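Local coordinates for protein putative TetR transcriptional regulator (Rhodococcus sp., PDB 2I10) that probably binds DNA as a dimeric transcriptional regulator of the TetR family, and is seen here with p-nitrophenol bound, at residues Q18-L23 with T35-A40; D89-R94 with A166-L171; G149-G154 with Q193-A198. One frame throughout, in Å; residues are numbered along the deposited sequence. Where two conformers were deposited one is given.

Interaction 1: Q18-L23 with T35-A40; sequences QTAMEL and TDLTKA
Leu23 reaches from helix 15-27 across to helix 34-41 and fills the centre of this apolar contact. Its CD1 lies anti to CA (chi2 171°), which sends this methyl out toward Leu37 and Ala40. Leu23 CD1 does most of the touching: it lies 3.6 Å from Leu37 CD2 and 3.7 Å from Ala40 CB, and also rests against the carbonyl oxygen of Asp36. The other branch, Leu23 CD2, meets the CB of Asp36 at 4.2 Å. The Leu23 and Leu37 side chains cross obliquely, and CD2 of Leu37 goes on to Ala20 CB at 4.2 Å. One turn before Leu23, Thr19 presents its methyl rather than its hydroxyl: CG2, anti to the backbone N, meets Ala40 CB at 3.6 Å. OG1 lies beside the backbone N and is hydrogen-bonded back to the carbonyl of Val15, which gives the hydroxyl a partner within its own helix.

The segment axes come within 10.0 Å at 137°, closer to antiparallel than to perpendicular. Helix 34-41 opens the predicted helix-turn-helix, and Thr38 on it touches helix 45-52. Ala20 also packs on Thr62 of helix 55-66, within the probable DNA-binding domain, and Met21 packs on Leu114 of the second subunit.

Interaction 2: D89-R94 with A166-L171; sequences DFLTGR and AAVYGL
Leu91 and Val168 meet methyl to methyl between two nearly parallel helices, with segment axes 10.1 Å apart and only 15° between their directions. From CB, which does not itself reach the other segment, the Leu91 side chain runs to CG, set anti to the carbonyl carbon (chi1 -66°), where it forks. Leu91 CD1 goes to Ala167 CB at 4.3 Å. Leu91 CD2 meets Val168 CG2 at 3.5 Å and lies 4.1 Å from Val168 N. The same Leu91 CD2 finds Leu171 CD1 at 4.3 Å, one turn further on, so a single leucine bridges three residues of the opposite helix.

Val168 CG2 is shared. Besides Leu91, Val168 CG2 sits 3.5 Å from Phe90 CE2, and the two side chains cross at about a right angle. The other valine methyl, Val168 CG1, meets Arg94 CG at 4.2 Å. Arg94 CG in turn lies over one face of the Phe90 ring, offset toward the rim, so aliphatic arginine, phenylalanine and valine form one continuous patch. The guanidinium finds its partner elsewhere, NH2 bonding to the carbonyl of Met67.

This buried contact joins helices 83-98 and 157-177 in the core of the TetR-like C-terminal domain. Helix 71-78 packs on Phe90 through Leu74 and Ala77, while helix 181-192 supplies Ala188 against both Leu91 and Leu171.

Interaction 3: G149-G154 with Q193-A198; sequences GDLPAG and QVVPRA
Asp150 and Ala198 bring the two loops together through the backbone. The amide N of Ala198 donates to Asp150 O at 2.9 Å with an N-H...O angle of 164°, a nearly straight bond, although the donor stands 35° out of the carbonyl plane. Asp150 O also takes a CA-H...O contact from Arg197 CA at 3.5 Å, so two successive residues of the tail converge on one acceptor.

Water adds a second polar link. One molecule lies 2.8 Å from both Asp150 OD2 and Pro196 O and is placed to donate to each, though further acceptors nearby compete for its protons. Asp150 OD2 is also hydrogen-bonded to the backbone N of Ala83, which ties this loop to the start of helix 83-98.

The apolar contacts centre on Pro196. Leu151 CD1 approaches Pro196 CD at 3.7 Å and reaches Val195 CG1 at 4.1 Å, while the leucine also packs on Phe142 and Leu146 of helix 121-148. The Pro152 and Pro196 side chains cross at about a right angle, with Pro152 CD 3.9 Å from Pro196 CB. Ala198 CB completes this patch, 4.3 Å from Pro152 CD. An alanine in place of Pro152 would probably open a gap beside Pro196 CB and Ala198 CB and let the loop backbone turn more freely.

Gly149 is the first residue to leave helical geometry after helix 121-148; at its phi of 99° a CB would jam against the preceding carbonyl O, which by itself calls for glycine. The C-terminal tail after helix 181-192, extended from Val195 on, thus packs on the loop joining helices 121-148 and 157-177, at the tip of the all-helical C-terminal domain.

Overall arrangement
Interaction 1 belongs to the N-terminal, predicted DNA-binding part, whereas interaction 2 lies in the C-terminal domain, their centres 28 Å apart and their nearest atoms about 12 Å. Interaction 1 closes along the chain before either of the others opens. Interactions 2 and 3 have alternating segments: 89-94, 149-154, 166-171, then 193-198. They cross along the chain, so each joins parts that lie on either side of a segment of the other, their centres 18 Å apart without touching. Interactions 1 and 3 fall on opposite sides of the chain's centre, 45 Å between centres. The set thus runs from the predicted DNA-binding end through the core to the far tip, consistent with the two-part build of TetR regulators.

Interaction 1: Q18-L23 with T35-A40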
loop_
_atom_site.group_PDB
_atom_site.type_symbol
_atom_site.label_atom_id
_atom_site.label_comp_id
_atom_site.label_asym_id
_atom_site.label_seq_id
_atom_site.Cartn_x
_atom_site.Cartn_y
_atom_site.Cartn_z
ATOM N N GLN B 18 -1.697 -15.850 10.217
ATOM C CA GLN B 18 -0.484 -15.098 10.022
ATOM C C GLN B 18 0.708 -15.993 9.960
ATOM O O GLN B 18 1.594 -15.766 9.157
ATOM C CB GLN B 18 -0.306 -14.094 11.155
ATOM C CG GLN B 18 0.892 -13.208 11.060
ATOM C CD GLN B 18 0.821 -12.138 12.164
ATOM O OE1 GLN B 18 1.617 -11.236 12.202
ATOM N NE2 GLN B 18 -0.156 -12.275 13.077
ATOM N N THR B 19 0.748 -16.998 10.834
ATOM C CA THR B 19 1.823 -17.974 10.815
ATOM C C THR B 19 1.889 -18.744 9.496
ATOM O O THR B 19 2.965 -18.913 8.908
ATOM C CB THR B 19 1.692 -18.947 12.023
ATOM O OG1 THR B 19 1.635 -18.148 13.191
ATOM C CG2 THR B 19 2.893 -19.830 12.114
ATOM N N ALA B 20 0.722 -19.206 9.048
ATOM C CA ALA B 20 0.572 -19.847 7.732
ATOM C C ALA B 20 0.992 -18.937 6.577
ATOM O O ALA B 20 1.774 -19.360 5.728
ATOM C CB ALA B 20 -0.825 -20.328 7.576
HETATM N N MSE B 21 0.526 -17.682 6.562
HETATM C CA MSE B 21 1.023 -16.676 5.608
HETATM C C MSE B 21 2.548 -16.563 5.514
HETATM O O MSE B 21 3.089 -16.581 4.407
HETATM C CB MSE B 21 0.434 -15.281 5.890
HETATM C CG MSE B 21 0.936 -14.136 4.967
HETATM SE SE MSE B 21 -0.011 -14.253 3.277
HETATM C CE MSE B 21 0.969 -15.636 2.208
ATOM N N GLU B 22 3.250 -16.440 6.639
ATOM C CA GLU B 22 4.724 -16.295 6.610
ATOM C C GLU B 22 5.382 -17.471 5.955
ATOM O O GLU B 22 6.349 -17.301 5.226
ATOM C CB GLU B 22 5.347 -16.126 8.023
ATOM C CG GLU B 22 4.518 -15.264 8.940
ATOM C CD GLU B 22 5.149 -15.012 10.315
ATOM O OE1 GLU B 22 5.551 -15.972 11.036
ATOM O OE2 GLU B 22 5.201 -13.815 10.670
ATOM N N LEU B 23 4.894 -18.670 6.268
ATOM C CA LEU B 23 5.404 -19.874 5.661
ATOM C C LEU B 23 5.176 -19.883 4.187
ATOM O O LEU B 23 6.086 -20.162 3.424
ATOM C CB LEU B 23 4.720 -21.122 6.242
ATOM C CG LEU B 23 5.326 -21.776 7.458
ATOM C CD1 LEU B 23 4.371 -22.841 7.980
ATOM C CD2 LEU B 23 6.707 -22.368 7.120
ATOM N N THR B 35 3.957 -30.897 7.714
ATOM C CA THR B 35 4.888 -30.933 8.819
ATOM C C THR B 35 5.386 -29.507 9.162
ATOM O O THR B 35 5.501 -29.181 10.333
ATOM C CB THR B 35 6.037 -31.911 8.563
ATOM O OG1 THR B 35 5.504 -33.231 8.466
ATOM C CG2 THR B 35 7.027 -31.910 9.747
ATOM N N ASP B 36 5.644 -28.678 8.145
ATOM C CA ASP B 36 6.001 -27.266 8.370
ATOM C C ASP B 36 4.894 -26.544 9.124
ATOM O O ASP B 36 5.157 -25.749 10.017
ATOM C CB ASP B 36 6.199 -26.533 7.031
ATOM C CG ASP B 36 7.438 -27.024 6.252
ATOM O OD1 ASP B 36 8.394 -27.575 6.881
ATOM O OD2 ASP B 36 7.454 -26.817 5.008
ATOM N N LEU B 37 3.648 -26.800 8.738
ATOM C CA LEU B 37 2.520 -26.061 9.327
ATOM C C LEU B 37 2.225 -26.467 10.756
ATOM O O LEU B 37 2.021 -25.599 11.629
ATOM C CB LEU B 37 1.271 -26.230 8.476
ATOM C CG LEU B 37 1.335 -25.510 7.128
ATOM C CD1 LEU B 37 0.317 -26.159 6.157
ATOM C CD2 LEU B 37 1.075 -24.038 7.282
ATOM N N THR B 38 2.208 -27.769 11.005
ATOM C CA THR B 38 2.037 -28.287 12.374
ATOM C C THR B 38 3.134 -27.810 13.283
ATOM O O THR B 38 2.846 -27.410 14.416
ATOM C CB THR B 38 1.921 -29.832 12.446
ATOM O OG1 THR B 38 3.048 -30.431 11.786
ATOM C CG2 THR B 38 0.582 -30.269 11.782
ATOM N N LYS B 39 4.382 -27.841 12.821
ATOM C CA LYS B 39 5.494 -27.340 13.644
ATOM C C LYS B 39 5.328 -25.847 13.936
ATOM O O LYS B 39 5.490 -25.412 15.065
ATOM C CB LYS B 39 6.859 -27.589 12.990
ATOM C CG LYS B 39 7.998 -26.697 13.537
ATOM C CD LYS B 39 9.372 -27.284 13.230
ATOM C CE LYS B 39 10.500 -26.391 13.764
ATOM N NZ LYS B 39 11.834 -27.075 13.666
ATOM N N ALA B 40 4.993 -25.068 12.897
ATOM C CA ALA B 40 4.816 -23.592 13.044
ATOM C C ALA B 40 3.620 -23.214 13.924
ATOM O O ALA B 40 3.700 -22.259 14.706
ATOM C CB ALA B 40 4.712 -22.914 11.675
#

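Interaction 2: D89-R94 with A166-L171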
loop_
_atom_site.group_PDB
_atom_site.type_symbol
_atom_site.label_atom_id
_atom_site.label_comp_id
_atom_site.label_asym_id
_atom_site.label_seq_id
_atom_site.Cartn_x
_atom_site.Cartn_y
_atom_site.Cartn_z
ATOM N N ASP B 89 -18.991 -0.770 -3.461
ATOM C CA ASP B 89 -19.153 -2.061 -2.815
ATOM C C ASP B 89 -17.791 -2.704 -2.600
ATOM O O ASP B 89 -17.450 -3.112 -1.507
ATOM C CB ASP B 89 -19.886 -2.959 -3.801
ATOM C CG ASP B 89 -21.073 -3.653 -3.233
ATOM O OD1 ASP B 89 -22.056 -2.920 -2.893
ATOM O OD2 ASP B 89 -21.050 -4.933 -3.203
ATOM N N PHE B 90 -17.017 -2.821 -3.669
ATOM C CA PHE B 90 -15.695 -3.396 -3.567
ATOM C C PHE B 90 -14.776 -2.695 -2.539
ATOM O O PHE B 90 -14.119 -3.348 -1.693
ATOM C CB PHE B 90 -15.000 -3.408 -4.905
ATOM C CG PHE B 90 -13.734 -4.163 -4.868
ATOM C CD1 PHE B 90 -13.740 -5.499 -4.432
ATOM C CD2 PHE B 90 -12.534 -3.565 -5.207
ATOM C CE1 PHE B 90 -12.555 -6.219 -4.338
ATOM C CE2 PHE B 90 -11.357 -4.283 -5.136
ATOM C CZ PHE B 90 -11.358 -5.601 -4.702
ATOM N N LEU B 91 -14.723 -1.378 -2.620
ATOM C CA LEU B 91 -13.784 -0.617 -1.764
ATOM C C LEU B 91 -14.161 -0.664 -0.305
ATOM O O LEU B 91 -13.285 -0.900 0.555
ATOM C CB LEU B 91 -13.591 0.837 -2.248
ATOM C CG LEU B 91 -12.913 1.070 -3.580
ATOM C CD1 LEU B 91 -12.814 2.624 -3.846
ATOM C CD2 LEU B 91 -11.541 0.365 -3.719
ATOM N N THR B 92 -15.451 -0.459 0.006
ATOM C CA THR B 92 -15.930 -0.576 1.387
ATOM C C THR B 92 -15.845 -2.024 1.972
ATOM O O THR B 92 -15.601 -2.211 3.166
ATOM C CB THR B 92 -17.392 -0.076 1.560
ATOM O OG1 THR B 92 -18.274 -0.885 0.771
ATOM C CG2 THR B 92 -17.552 1.382 1.186
ATOM N N GLY B 93 -16.070 -3.027 1.134
ATOM C CA GLY B 93 -15.884 -4.431 1.503
ATOM C C GLY B 93 -14.431 -4.745 1.874
ATOM O O GLY B 93 -14.176 -5.471 2.833
ATOM N N ARG B 94 -13.489 -4.175 1.119
ATOM C CA ARG B 94 -12.069 -4.358 1.370
ATOM C C ARG B 94 -11.722 -3.733 2.691
ATOM O O ARG B 94 -10.973 -4.311 3.472
ATOM C CB ARG B 94 -11.183 -3.766 0.267
ATOM C CG ARG B 94 -11.066 -4.558 -1.050
ATOM C CD ARG B 94 -11.684 -5.934 -0.941
ATOM N NE ARG B 94 -10.716 -6.962 -0.656
ATOM C CZ ARG B 94 -11.017 -8.175 -0.211
ATOM N NH1 ARG B 94 -12.280 -8.528 0.031
ATOM N NH2 ARG B 94 -10.040 -9.033 -0.001
ATOM N N ALA B 166 -4.931 1.575 -7.332
ATOM C CA ALA B 166 -4.270 2.496 -6.378
ATOM C C ALA B 166 -5.128 2.738 -5.137
ATOM O O ALA B 166 -4.643 2.647 -4.000
ATOM C CB ALA B 166 -3.920 3.819 -7.092
ATOM N N ALA B 167 -6.426 2.957 -5.323
ATOM C CA ALA B 167 -7.283 3.162 -4.161
ATOM C C ALA B 167 -7.334 1.941 -3.201
ATOM O O ALA B 167 -7.231 2.094 -1.978
ATOM C CB ALA B 167 -8.712 3.611 -4.580
ATOM N N VAL B 168 -7.464 0.725 -3.736
ATOM C CA VAL B 168 -7.511 -0.481 -2.913
ATOM C C VAL B 168 -6.245 -0.672 -2.098
ATOM O O VAL B 168 -6.284 -0.988 -0.930
ATOM C CB VAL B 168 -7.652 -1.795 -3.775
ATOM C CG1 VAL B 168 -7.557 -3.024 -2.887
ATOM C CG2 VAL B 168 -8.946 -1.821 -4.527
ATOM N N TYR B 169 -5.099 -0.581 -2.785
ATOM C CA TYR B 169 -3.820 -0.775 -2.121
ATOM C C TYR B 169 -3.556 0.335 -1.097
ATOM O O TYR B 169 -3.029 0.069 -0.044
ATOM C CB TYR B 169 -2.716 -0.818 -3.145
ATOM C CG TYR B 169 -2.860 -1.968 -4.101
ATOM C CD1 TYR B 169 -2.992 -3.282 -3.631
ATOM C CD2 TYR B 169 -2.877 -1.753 -5.478
ATOM C CE1 TYR B 169 -3.121 -4.359 -4.530
ATOM C CE2 TYR B 169 -3.012 -2.835 -6.378
ATOM C CZ TYR B 169 -3.141 -4.115 -5.897
ATOM O OH TYR B 169 -3.235 -5.188 -6.788
ATOM N N GLY B 170 -3.946 1.568 -1.418
ATOM C CA GLY B 170 -3.773 2.711 -0.476
ATOM C C GLY B 170 -4.618 2.565 0.764
ATOM O O GLY B 170 -4.149 2.846 1.901
ATOM N N LEU B 171 -5.869 2.136 0.578
ATOM C CA LEU B 171 -6.713 1.832 1.759
ATOM C C LEU B 171 -6.129 0.688 2.582
ATOM O O LEU B 171 -6.182 0.736 3.801
ATOM C CB LEU B 171 -8.149 1.516 1.365
ATOM C CG LEU B 171 -8.960 2.691 0.828
ATOM C CD1 LEU B 171 -10.102 2.139 -0.064
ATOM C CD2 LEU B 171 -9.521 3.477 1.977
#

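Interaction 3: G149-G154 with Q193-A198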
loop_
_atom_site.group_PDB
_atom_site.type_symbol
_atom_site.label_atom_id
_atom_site.label_comp_id
_atom_site.label_asym_id
_atom_site.label_seq_id
_atom_site.Cartn_x
_atom_site.Cartn_y
_atom_site.Cartn_z
ATOM N N GLY B 149 -24.507 2.926 -20.047
ATOM C CA GLY B 149 -24.580 4.376 -20.050
ATOM C C GLY B 149 -24.440 5.021 -18.683
ATOM O O GLY B 149 -24.644 6.215 -18.572
ATOM N N ASP B 150 -24.107 4.258 -17.637
ATOM C CA ASP B 150 -23.881 4.869 -16.316
ATOM C C ASP B 150 -22.455 5.404 -16.179
ATOM O O ASP B 150 -22.165 6.160 -15.285
ATOM C CB ASP B 150 -24.197 3.917 -15.158
ATOM C CG ASP B 150 -23.442 2.602 -15.253
ATOM O OD1 ASP B 150 -23.937 1.682 -15.936
ATOM O OD2 ASP B 150 -22.375 2.476 -14.623
ATOM N N LEU B 151 -21.569 4.973 -17.067
ATOM C CA LEU B 151 -20.251 5.596 -17.220
ATOM C C LEU B 151 -20.316 6.518 -18.425
ATOM O O LEU B 151 -20.698 6.089 -19.509
ATOM C CB LEU B 151 -19.161 4.542 -17.389
ATOM C CG LEU B 151 -17.789 4.749 -16.762
ATOM C CD1 LEU B 151 -17.842 5.198 -15.273
ATOM C CD2 LEU B 151 -17.016 3.444 -16.907
ATOM N N PRO B 152 -19.996 7.809 -18.228
ATOM C CA PRO B 152 -20.062 8.791 -19.325
ATOM C C PRO B 152 -19.167 8.388 -20.479
ATOM O O PRO B 152 -18.062 7.893 -20.244
ATOM C CB PRO B 152 -19.553 10.092 -18.693
ATOM C CG PRO B 152 -19.050 9.740 -17.350
ATOM C CD PRO B 152 -19.572 8.406 -16.948
ATOM N N ALA B 153 -19.636 8.619 -21.712
ATOM C CA ALA B 153 -18.868 8.227 -22.894
ATOM C C ALA B 153 -17.562 9.019 -22.910
ATOM O O ALA B 153 -17.543 10.159 -22.516
ATOM C CB ALA B 153 -19.667 8.482 -24.160
ATOM N N GLY B 154 -16.464 8.407 -23.349
ATOM C CA GLY B 154 -15.182 9.127 -23.366
ATOM C C GLY B 154 -14.438 8.988 -22.032
ATOM O O GLY B 154 -13.364 9.556 -21.861
ATOM N N GLN B 193 -16.213 7.948 -5.355
ATOM C CA GLN B 193 -16.778 9.113 -6.043
ATOM C C GLN B 193 -16.130 9.375 -7.385
ATOM O O GLN B 193 -16.750 9.954 -8.262
ATOM C CB GLN B 193 -16.633 10.384 -5.184
ATOM C CG GLN B 193 -17.793 10.687 -4.257
ATOM C CD GLN B 193 -17.481 11.852 -3.282
ATOM O OE1 GLN B 193 -16.480 12.587 -3.443
ATOM N NE2 GLN B 193 -18.352 12.032 -2.279
ATOM N N VAL B 194 -14.871 8.982 -7.524
ATOM C CA VAL B 194 -14.141 9.121 -8.778
ATOM C C VAL B 194 -14.721 8.288 -9.921
ATOM O O VAL B 194 -14.557 8.640 -11.079
ATOM C CB VAL B 194 -12.644 8.822 -8.581
ATOM C CG1 VAL B 194 -11.892 8.899 -9.919
ATOM C CG2 VAL B 194 -12.053 9.840 -7.553
ATOM N N VAL B 195 -15.387 7.185 -9.598
ATOM C CA VAL B 195 -16.140 6.444 -10.624
ATOM C C VAL B 195 -17.503 7.120 -10.811
ATOM O O VAL B 195 -18.366 7.039 -9.949
ATOM C CB VAL B 195 -16.251 4.989 -10.267
ATOM C CG1 VAL B 195 -16.985 4.196 -11.391
ATOM C CG2 VAL B 195 -14.832 4.412 -10.069
ATOM N N PRO B 196 -17.683 7.844 -11.932
ATOM C CA PRO B 196 -18.917 8.628 -12.075
ATOM C C PRO B 196 -20.168 7.793 -12.288
ATOM O O PRO B 196 -20.081 6.677 -12.786
ATOM C CB PRO B 196 -18.662 9.465 -13.333
ATOM C CG PRO B 196 -17.188 9.278 -13.649
ATOM C CD PRO B 196 -16.796 7.985 -13.101
ATOM N N ARG B 197 -21.315 8.330 -11.874
ATOM C CA ARG B 197 -22.603 7.750 -12.236
ATOM C C ARG B 197 -23.410 8.768 -13.020
ATOM O O ARG B 197 -24.008 9.685 -12.439
ATOM C CB ARG B 197 -23.393 7.274 -11.011
ATOM C CG ARG B 197 -24.528 6.313 -11.391
ATOM C CD ARG B 197 -25.612 6.207 -10.333
ATOM N NE ARG B 197 -26.745 5.424 -10.826
ATOM C CZ ARG B 197 -27.908 5.929 -11.238
ATOM N NH1 ARG B 197 -28.141 7.241 -11.206
ATOM N NH2 ARG B 197 -28.857 5.110 -11.674
ATOM N N ALA B 198 -23.407 8.621 -14.348
ATOM C CA ALA B 198 -24.182 9.513 -15.237
ATOM C C ALA B 198 -25.681 9.250 -15.102
ATOM O O ALA B 198 -26.090 8.104 -14.860
ATOM C CB ALA B 198 -23.738 9.360 -16.698
HETATM O O HOH W 1 -21.353 4.228 -12.672
#